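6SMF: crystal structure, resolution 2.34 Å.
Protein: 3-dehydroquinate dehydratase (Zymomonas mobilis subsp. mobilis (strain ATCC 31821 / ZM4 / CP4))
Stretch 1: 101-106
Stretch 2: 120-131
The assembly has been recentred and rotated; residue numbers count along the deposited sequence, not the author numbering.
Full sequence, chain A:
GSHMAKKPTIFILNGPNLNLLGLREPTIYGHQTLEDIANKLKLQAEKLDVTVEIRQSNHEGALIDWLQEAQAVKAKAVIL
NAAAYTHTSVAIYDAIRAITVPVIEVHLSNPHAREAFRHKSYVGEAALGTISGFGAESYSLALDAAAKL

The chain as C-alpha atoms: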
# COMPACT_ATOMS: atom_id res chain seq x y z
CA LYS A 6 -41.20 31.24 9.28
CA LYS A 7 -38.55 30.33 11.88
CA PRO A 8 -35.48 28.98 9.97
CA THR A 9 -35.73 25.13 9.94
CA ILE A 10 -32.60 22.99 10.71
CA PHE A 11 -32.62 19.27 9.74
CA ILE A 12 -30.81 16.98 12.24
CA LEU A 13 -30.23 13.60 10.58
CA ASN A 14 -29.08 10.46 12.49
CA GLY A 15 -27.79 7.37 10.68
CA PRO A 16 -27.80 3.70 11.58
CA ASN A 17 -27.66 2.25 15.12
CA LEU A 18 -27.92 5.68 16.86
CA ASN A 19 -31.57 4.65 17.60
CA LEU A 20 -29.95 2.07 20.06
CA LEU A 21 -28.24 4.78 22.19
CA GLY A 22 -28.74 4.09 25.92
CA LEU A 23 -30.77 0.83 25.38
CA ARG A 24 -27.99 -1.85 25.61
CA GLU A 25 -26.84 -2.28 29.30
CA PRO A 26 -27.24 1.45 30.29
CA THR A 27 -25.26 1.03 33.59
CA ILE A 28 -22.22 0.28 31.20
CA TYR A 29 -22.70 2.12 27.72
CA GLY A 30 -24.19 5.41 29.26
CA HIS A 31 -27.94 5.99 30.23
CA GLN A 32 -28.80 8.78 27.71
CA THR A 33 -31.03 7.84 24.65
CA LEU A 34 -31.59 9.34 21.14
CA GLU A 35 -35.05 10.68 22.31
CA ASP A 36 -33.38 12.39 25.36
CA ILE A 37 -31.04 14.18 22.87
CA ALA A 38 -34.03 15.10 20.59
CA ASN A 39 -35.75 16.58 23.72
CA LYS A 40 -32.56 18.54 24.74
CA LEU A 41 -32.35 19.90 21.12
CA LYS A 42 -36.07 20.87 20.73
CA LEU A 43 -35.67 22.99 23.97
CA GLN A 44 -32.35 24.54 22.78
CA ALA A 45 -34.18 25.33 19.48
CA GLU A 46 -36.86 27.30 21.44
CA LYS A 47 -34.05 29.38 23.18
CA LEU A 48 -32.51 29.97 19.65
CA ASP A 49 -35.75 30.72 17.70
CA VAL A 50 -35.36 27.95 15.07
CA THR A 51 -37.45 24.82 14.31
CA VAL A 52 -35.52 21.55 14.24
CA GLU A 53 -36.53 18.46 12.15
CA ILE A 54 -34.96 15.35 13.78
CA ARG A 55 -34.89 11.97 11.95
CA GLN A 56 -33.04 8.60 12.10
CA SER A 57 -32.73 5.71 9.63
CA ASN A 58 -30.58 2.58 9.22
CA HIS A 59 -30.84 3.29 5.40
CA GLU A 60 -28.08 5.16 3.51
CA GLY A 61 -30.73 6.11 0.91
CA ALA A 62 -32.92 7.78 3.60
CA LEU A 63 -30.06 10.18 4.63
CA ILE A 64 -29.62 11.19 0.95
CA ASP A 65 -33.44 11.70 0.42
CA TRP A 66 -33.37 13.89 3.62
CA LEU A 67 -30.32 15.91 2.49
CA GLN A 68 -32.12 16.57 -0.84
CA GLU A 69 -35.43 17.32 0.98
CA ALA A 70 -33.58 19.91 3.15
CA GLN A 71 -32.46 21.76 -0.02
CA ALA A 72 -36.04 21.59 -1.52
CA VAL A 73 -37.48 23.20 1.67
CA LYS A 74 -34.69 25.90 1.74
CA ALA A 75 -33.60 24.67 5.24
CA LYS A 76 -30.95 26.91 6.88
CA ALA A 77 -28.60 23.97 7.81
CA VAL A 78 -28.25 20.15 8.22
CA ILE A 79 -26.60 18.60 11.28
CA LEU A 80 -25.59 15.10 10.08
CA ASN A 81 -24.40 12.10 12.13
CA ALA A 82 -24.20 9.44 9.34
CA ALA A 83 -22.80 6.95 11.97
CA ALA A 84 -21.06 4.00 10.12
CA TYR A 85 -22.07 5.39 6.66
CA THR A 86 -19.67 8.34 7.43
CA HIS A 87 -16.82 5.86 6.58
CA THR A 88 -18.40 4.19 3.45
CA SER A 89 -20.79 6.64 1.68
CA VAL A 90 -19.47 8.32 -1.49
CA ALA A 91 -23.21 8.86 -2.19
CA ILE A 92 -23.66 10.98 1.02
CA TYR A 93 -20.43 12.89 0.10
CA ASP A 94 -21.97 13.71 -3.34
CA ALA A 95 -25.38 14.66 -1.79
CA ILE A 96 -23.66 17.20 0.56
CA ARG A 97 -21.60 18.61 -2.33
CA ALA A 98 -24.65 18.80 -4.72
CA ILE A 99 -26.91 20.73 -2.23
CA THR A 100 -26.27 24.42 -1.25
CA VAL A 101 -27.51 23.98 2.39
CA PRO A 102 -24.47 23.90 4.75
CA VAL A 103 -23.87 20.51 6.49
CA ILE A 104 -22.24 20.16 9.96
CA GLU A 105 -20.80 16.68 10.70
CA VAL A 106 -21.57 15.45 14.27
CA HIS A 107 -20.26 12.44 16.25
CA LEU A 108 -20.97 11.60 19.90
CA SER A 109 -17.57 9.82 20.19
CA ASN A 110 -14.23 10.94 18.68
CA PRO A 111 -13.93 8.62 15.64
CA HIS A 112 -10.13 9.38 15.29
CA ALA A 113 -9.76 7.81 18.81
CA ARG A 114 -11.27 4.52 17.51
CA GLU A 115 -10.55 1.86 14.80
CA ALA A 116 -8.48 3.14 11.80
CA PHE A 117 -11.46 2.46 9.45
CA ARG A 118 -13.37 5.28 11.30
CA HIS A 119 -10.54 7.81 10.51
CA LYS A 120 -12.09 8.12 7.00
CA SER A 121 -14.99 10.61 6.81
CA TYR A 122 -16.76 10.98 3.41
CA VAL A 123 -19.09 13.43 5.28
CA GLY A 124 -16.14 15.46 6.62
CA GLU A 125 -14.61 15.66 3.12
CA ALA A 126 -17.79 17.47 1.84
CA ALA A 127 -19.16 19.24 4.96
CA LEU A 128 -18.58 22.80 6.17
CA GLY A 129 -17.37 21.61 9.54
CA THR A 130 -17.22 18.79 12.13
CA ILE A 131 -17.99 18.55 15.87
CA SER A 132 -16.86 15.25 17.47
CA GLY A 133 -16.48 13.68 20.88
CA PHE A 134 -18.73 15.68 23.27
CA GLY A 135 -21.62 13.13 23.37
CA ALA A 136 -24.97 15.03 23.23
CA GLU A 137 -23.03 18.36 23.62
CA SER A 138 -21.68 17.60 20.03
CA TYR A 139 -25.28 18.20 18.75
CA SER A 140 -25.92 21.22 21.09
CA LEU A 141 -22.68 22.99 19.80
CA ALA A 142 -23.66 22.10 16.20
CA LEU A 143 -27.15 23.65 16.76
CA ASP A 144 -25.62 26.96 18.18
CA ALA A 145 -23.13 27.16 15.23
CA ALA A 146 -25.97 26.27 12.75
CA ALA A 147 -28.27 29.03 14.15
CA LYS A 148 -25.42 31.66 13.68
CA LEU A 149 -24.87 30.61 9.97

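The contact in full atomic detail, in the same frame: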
# COMPACT_ATOMS: atom_id res chain seq x y z
N VAL A 101 -27.30 23.92 0.91
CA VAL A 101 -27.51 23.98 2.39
C VAL A 101 -26.21 23.54 3.06
O VAL A 101 -25.78 22.41 2.83
CB VAL A 101 -28.67 23.07 2.82
CG1 VAL A 101 -28.88 23.11 4.33
CG2 VAL A 101 -29.94 23.41 2.07
N PRO A 102 -25.62 24.35 3.97
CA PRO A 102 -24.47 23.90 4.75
C PRO A 102 -24.78 22.66 5.61
O PRO A 102 -25.85 22.57 6.16
CB PRO A 102 -24.10 25.05 5.69
CG PRO A 102 -25.03 26.22 5.32
CD PRO A 102 -26.08 25.69 4.36
N VAL A 103 -23.81 21.74 5.67
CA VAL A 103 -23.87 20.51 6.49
C VAL A 103 -22.77 20.58 7.56
O VAL A 103 -21.60 20.89 7.24
CB VAL A 103 -23.73 19.26 5.62
CG1 VAL A 103 -23.80 17.99 6.46
CG2 VAL A 103 -24.77 19.25 4.52
N ILE A 104 -23.16 20.35 8.81
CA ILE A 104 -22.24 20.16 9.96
C ILE A 104 -22.21 18.67 10.33
O ILE A 104 -23.30 18.07 10.62
CB ILE A 104 -22.69 21.02 11.13
CG1 ILE A 104 -22.65 22.49 10.74
CG2 ILE A 104 -21.83 20.73 12.34
CD1 ILE A 104 -23.40 23.36 11.71
N GLU A 105 -21.02 18.08 10.27
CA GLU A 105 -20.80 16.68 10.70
C GLU A 105 -20.82 16.66 12.22
O GLU A 105 -20.16 17.51 12.82
CB GLU A 105 -19.46 16.17 10.19
CG GLU A 105 -19.28 14.68 10.35
CD GLU A 105 -17.92 14.17 9.87
OE1 GLU A 105 -17.00 15.01 9.50
OE2 GLU A 105 -17.77 12.90 9.87
N VAL A 106 -21.53 15.69 12.80
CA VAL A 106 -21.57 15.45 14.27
C VAL A 106 -21.28 13.98 14.57
O VAL A 106 -21.78 13.11 13.87
CB VAL A 106 -22.92 15.92 14.82
CG1 VAL A 106 -23.25 15.23 16.10
CG2 VAL A 106 -22.90 17.41 15.01
N LYS A 120 -11.61 7.63 8.30
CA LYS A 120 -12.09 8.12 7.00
C LYS A 120 -13.48 8.74 7.18
O LYS A 120 -14.37 8.07 7.70
CB LYS A 120 -12.13 6.94 6.04
CG LYS A 120 -12.73 7.24 4.67
CD LYS A 120 -11.79 8.09 3.85
CE LYS A 120 -12.27 8.24 2.40
NZ LYS A 120 -11.32 9.09 1.62
N SER A 121 -13.66 9.97 6.74
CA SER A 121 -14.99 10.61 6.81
C SER A 121 -15.39 11.20 5.44
O SER A 121 -14.95 12.31 5.09
CB SER A 121 -15.01 11.62 7.88
OG SER A 121 -16.29 12.18 7.90
N TYR A 122 -16.19 10.46 4.68
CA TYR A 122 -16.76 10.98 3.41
C TYR A 122 -17.62 12.21 3.75
O TYR A 122 -17.55 13.20 3.05
CB TYR A 122 -17.51 9.90 2.65
CG TYR A 122 -16.63 8.96 1.87
CD1 TYR A 122 -15.89 9.39 0.79
CD2 TYR A 122 -16.52 7.63 2.25
CE1 TYR A 122 -15.11 8.50 0.04
CE2 TYR A 122 -15.70 6.76 1.55
CZ TYR A 122 -15.01 7.18 0.44
OH TYR A 122 -14.27 6.26 -0.26
N VAL A 123 -18.31 12.21 4.88
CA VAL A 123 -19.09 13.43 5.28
C VAL A 123 -18.15 14.62 5.48
O VAL A 123 -18.40 15.69 4.87
CB VAL A 123 -19.89 13.17 6.54
CG1 VAL A 123 -20.47 14.46 7.06
CG2 VAL A 123 -20.97 12.13 6.30
N GLY A 124 -17.13 14.42 6.30
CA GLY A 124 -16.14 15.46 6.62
C GLY A 124 -15.46 16.03 5.39
O GLY A 124 -15.07 17.19 5.41
N GLU A 125 -15.28 15.21 4.35
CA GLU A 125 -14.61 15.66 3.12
C GLU A 125 -15.51 16.65 2.35
O GLU A 125 -14.99 17.37 1.52
CB GLU A 125 -14.25 14.45 2.25
CG GLU A 125 -13.08 13.70 2.82
CD GLU A 125 -12.63 12.49 2.05
OE1 GLU A 125 -12.70 12.52 0.79
OE2 GLU A 125 -12.20 11.53 2.72
N ALA A 126 -16.81 16.68 2.63
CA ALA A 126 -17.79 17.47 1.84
C ALA A 126 -18.46 18.55 2.70
O ALA A 126 -18.97 19.51 2.12
CB ALA A 126 -18.82 16.55 1.30
N ALA A 127 -18.44 18.39 4.02
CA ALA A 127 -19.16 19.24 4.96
C ALA A 127 -18.40 20.54 5.20
O ALA A 127 -17.24 20.67 4.82
CB ALA A 127 -19.39 18.51 6.25
N LEU A 128 -19.12 21.50 5.77
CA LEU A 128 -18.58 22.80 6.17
C LEU A 128 -17.60 22.54 7.30
O LEU A 128 -16.52 23.15 7.37
CB LEU A 128 -19.76 23.65 6.64
CG LEU A 128 -19.40 24.99 7.26
CD1 LEU A 128 -18.90 25.96 6.21
CD2 LEU A 128 -20.62 25.56 7.99
N GLY A 129 -18.01 21.69 8.22
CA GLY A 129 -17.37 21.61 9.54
C GLY A 129 -17.81 20.35 10.25
O GLY A 129 -18.78 19.74 9.77
N THR A 130 -17.12 20.05 11.36
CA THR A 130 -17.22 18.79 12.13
C THR A 130 -17.13 19.12 13.61
O THR A 130 -16.19 19.82 14.03
CB THR A 130 -16.09 17.84 11.72
OG1 THR A 130 -16.26 17.55 10.34
CG2 THR A 130 -16.08 16.55 12.50
N ILE A 131 -18.04 18.54 14.39
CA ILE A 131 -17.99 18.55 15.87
C ILE A 131 -18.06 17.10 16.33
O ILE A 131 -19.06 16.43 16.04
CB ILE A 131 -19.10 19.42 16.43
CG1 ILE A 131 -19.05 20.82 15.81
CG2 ILE A 131 -19.00 19.42 17.96
CD1 ILE A 131 -20.11 21.81 16.32

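Contact between residues 101-106 and 120-131 of 3-dehydroquinate dehydratase, in which two neighbouring parallel strands are joined through their backbones and a buried glutamate ties one of them to the short helical turn before the other. Backbone hydrogen bonds: the strand that includes V103 to V106 runs alongside the one that includes T130 and I131, their N-to-C directions 29° apart; both strands continue beyond the stretches. E105 serves the partner strand with both its backbone polar groups, as parallel pairing requires: its N donates to G129 O (2.8 Å, 164° at the hydrogen), and its O accepts from I131 N (2.8 Å, 167°). These bonds straddle T130, whose CA lies 4.4 Å from E105 CA. One step earlier, V103 O accepts from L128 N at 2.9 Å; the angle of 149° is more bent, and G129 N, 3.8 Å from the same V103 O, is not bonded to it. CA-H...O contacts supplement the ladder, from T130 CA to E105 O (3.3 Å) and from V106 CA to I131 O (3.2 Å). Side-chain hydrogen bonds: the E105 side chain extends with chi1 and chi2 both t, carrying its carboxylate to the other stretch, and E105 has the largest covered area of any residue here, 136 Å². T130 OG1 donates to E105 OE1 at 2.8 Å, from the same sheet face as E105, while S121 OG donates to E105 OE2 at 2.6 Å. S121 is also the N-cap of the weakly bonded helix: its OG accepts from G124 N at 2.9 Å, so one hydroxyl links the helix start to the carboxylate. E105 OE2 has a further hydrogen bond just beyond the stretches. Close packing at G124: E105 OE1 sits 3.0 Å from G124 CA. An ideal CB on this glycine would fall 2.7 Å from E105 OE1, a clash, so the absence of a side chain leaves room for the carboxylate. Apolar contacts: V123 CG1 packs against the aliphatic part of the glutamate, 3.5 Å from E105 CG. I104 and I131 share the sheet face opposite E105 and T130, with I104 CG2 4.4 Å from I131 CG1. Near the start of the pairing, V103 CG1 lies 4.4 Å from A127 CB, and P102 CB approaches L128 CD2 to 4.2 Å. Salt bridge within the second stretch: K120 NZ reaches E125 OE2 at 2.8 Å; neither residue touches the first stretch. Together the two stretches bury 539 Å², summed over both sides.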